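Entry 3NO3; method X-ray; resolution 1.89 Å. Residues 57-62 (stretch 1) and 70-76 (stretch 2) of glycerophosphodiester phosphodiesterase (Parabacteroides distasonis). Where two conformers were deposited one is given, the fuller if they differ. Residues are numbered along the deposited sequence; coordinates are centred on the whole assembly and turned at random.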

# COMPACT_ATOMS: atom_id res chain seq x y z
N ASP A 57 2.68 14.04 10.50
CA ASP A 57 3.66 14.98 11.04
C ASP A 57 5.01 14.26 11.15
O ASP A 57 5.03 13.12 11.59
N ILE A 58 6.08 14.95 10.78
CA ILE A 58 7.44 14.42 10.85
C ILE A 58 8.25 15.44 11.63
O ILE A 58 8.41 16.58 11.20
N GLN A 59 8.74 15.04 12.81
CA GLN A 59 9.62 15.88 13.62
C GLN A 59 9.00 17.29 13.88
O GLN A 59 9.66 18.31 13.77
N GLY A 60 7.71 17.30 14.20
CA GLY A 60 6.97 18.53 14.47
C GLY A 60 6.48 19.29 13.25
O GLY A 60 5.85 20.34 13.43
N LYS A 61 6.73 18.79 12.03
CA LYS A 61 6.30 19.45 10.79
C LYS A 61 5.11 18.72 10.18
O LYS A 61 5.21 17.52 9.93
N HIS A 62 4.01 19.43 9.91
CA HIS A 62 2.83 18.84 9.30
C HIS A 62 3.03 18.85 7.82
O HIS A 62 3.03 19.96 7.20
N GLU A 70 11.12 22.98 3.52
CA GLU A 70 11.12 22.81 5.00
C GLU A 70 11.41 21.35 5.43
O GLU A 70 11.94 21.11 6.51
N LEU A 71 11.02 20.37 4.61
CA LEU A 71 11.06 18.95 4.97
C LEU A 71 12.26 18.16 4.45
O LEU A 71 12.52 17.04 4.93
N LYS A 72 12.94 18.70 3.45
CA LYS A 72 13.81 17.88 2.59
C LYS A 72 15.02 17.26 3.20
O LYS A 72 15.53 16.27 2.67
N ASP A 73 15.52 17.88 4.26
CA ASP A 73 16.69 17.41 4.92
C ASP A 73 16.38 16.62 6.21
O ASP A 73 17.32 16.15 6.84
N LEU A 74 15.11 16.42 6.54
CA LEU A 74 14.73 15.58 7.68
C LEU A 74 15.08 14.12 7.41
O LEU A 74 14.98 13.67 6.29
N GLN A 75 15.53 13.40 8.45
CA GLN A 75 16.04 12.04 8.30
C GLN A 75 15.11 10.98 8.84
O GLN A 75 14.38 11.23 9.80
N LEU A 76 15.16 9.78 8.24
CA LEU A 76 14.42 8.62 8.67
C LEU A 76 15.17 7.96 9.81
O LEU A 76 16.29 8.35 10.10

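The most unusual feature of this contact is that both of its direct hydrogen bonds run from a side chain of the hairpin to a backbone carbonyl of the facing segment, so that no side chain of the second stretch acts as a polar partner across the interface. The principle illustrated is a familiar one: a segment without regular strand pairing can still be held in place when long polar side chains reach its main-chain groups while a few aliphatic groups fill the space between.

The platform is a tight β-hairpin. A type I' turn runs from Ile58 to Lys61, closed by Lys61 N to Ile58 O at 2.9 Å and Ile58 N to Lys61 O at 2.8 Å. Gln59 and Gly60 both take positive phi, a backbone state that favours glycine at the second of these positions. Ile58, Gln59 and Lys61 direct their CA-to-CB bonds toward the other stretch, whereas Asp57 and His62 point away. Facing them, a type I turn from Leu71 to Leu74, with Leu74 N bonded to Leu71 O at 3.1 Å, brings Leu71 and Leu74 to the hairpin while Lys72 and Asp73 remain out of reach, joined to each other by a salt bridge from Lys72 NZ to Asp73 OD2 (3.3 Å).

The apolar centre is small. Ile58, extended with both chi angles t, places its CG2 methyl 3.9 Å from Leu71 CD2 and 3.8 Å from Leu74 CD1. Each leucine is in the mt rotamer, but they arrive differently: Leu74 points toward the hairpin from its backbone, while Leu71 starts sideways and its end comes nearer. Leu71 CD2 also lies 3.6 Å from Lys61 CB, so the aliphatic root of the lysine extends the greasy patch before its charged end departs.

That end travels far. Lys61 begins with chi1 m, passes through an off-well chi2 of -134°, and then runs with chi3 and chi4 both t, allowing NZ to donate to Glu70 O at 2.8 Å. The bond is to the main chain, even though Glu70 also directs its CB toward the hairpin; its carboxylate makes no salt bridge with Lys61, and OE2 is hydrogen-bonded elsewhere in the structure.

At the other end of the contact, Gln59 uses both halves of its amide. With chi1 m and chi2 t, it lays NE2 3.0 Å from Gln75 O, a hydrogen bond with a somewhat bent angle of 138°. Its OE1 packs 3.5 Å from Leu74 CD2 and receives a hydrogen bond from a water at 2.6 Å from OE1; the same water accepts from Gln75 N at 2.8 Å. One amide therefore serves both the NH and the CO of Gln75, directly on one side and through solvent on the other, while the CA-to-CB bond of Gln75 points away. Together these contacts bury 391 Å², counting both stretches.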

# COMPACT_ATOMS: atom_id res chain seq x y z
CB ASP A 57 3.23 15.44 12.42
CG ASP A 57 1.85 16.06 12.42
OD1 ASP A 57 1.78 17.25 12.10
OD2 ASP A 57 0.84 15.34 12.67
CB ILE A 58 8.04 14.10 9.43
CG1 ILE A 58 9.51 13.58 9.58
CG2 ILE A 58 7.91 15.30 8.46
CD1 ILE A 58 10.20 13.21 8.27
CB GLN A 59 11.03 15.93 13.00
CG GLN A 59 11.70 14.53 13.08
CD GLN A 59 12.81 14.32 12.08
OE1 GLN A 59 13.68 15.19 11.93
NE2 GLN A 59 12.82 13.15 11.43
CB LYS A 61 7.45 19.51 9.81
CG LYS A 61 8.67 20.29 10.40
CD LYS A 61 9.26 21.29 9.46
CE LYS A 61 10.58 21.92 10.03
NZ LYS A 61 11.55 22.39 8.93
CB HIS A 62 1.57 19.63 9.70
CG HIS A 62 0.33 19.15 9.03
ND1 HIS A 62 -0.29 19.89 8.06
CD2 HIS A 62 -0.40 18.02 9.19
CE1 HIS A 62 -1.36 19.23 7.62
NE2 HIS A 62 -1.44 18.08 8.28
CB GLU A 70 9.76 23.18 5.61
CG GLU A 70 9.38 24.61 5.61
CD GLU A 70 7.95 24.81 6.15
OE1 GLU A 70 7.79 24.88 7.38
OE2 GLU A 70 7.00 24.90 5.35
CB LEU A 71 9.79 18.25 4.44
CG LEU A 71 8.42 18.83 4.88
CD1 LEU A 71 7.36 18.16 4.03
CD2 LEU A 71 8.16 18.63 6.38
CB LYS A 72 14.29 18.67 1.36
CG LYS A 72 15.19 19.87 1.58
CD LYS A 72 15.41 20.64 0.21
CE LYS A 72 16.61 21.58 0.22
NZ LYS A 72 16.86 22.20 1.52
CB ASP A 73 17.63 18.60 5.20
CG ASP A 73 18.22 19.17 3.90
OD1 ASP A 73 18.58 18.40 2.95
OD2 ASP A 73 18.29 20.41 3.83
CB LEU A 74 13.25 15.75 8.02
CG LEU A 74 12.72 17.16 8.38
CD1 LEU A 74 11.22 17.08 8.67
CD2 LEU A 74 13.47 17.78 9.57
CB GLN A 75 17.42 11.90 8.95
CG GLN A 75 18.53 12.44 8.08
CD GLN A 75 19.85 12.50 8.81
OE1 GLN A 75 20.45 11.46 9.13
NE2 GLN A 75 20.31 13.71 9.07
CB LEU A 76 14.21 7.61 7.52
CG LEU A 76 13.57 8.16 6.23
CD1 LEU A 76 13.18 7.01 5.31
CD2 LEU A 76 12.36 9.08 6.57
O HOH W 1 16.01 14.55 10.96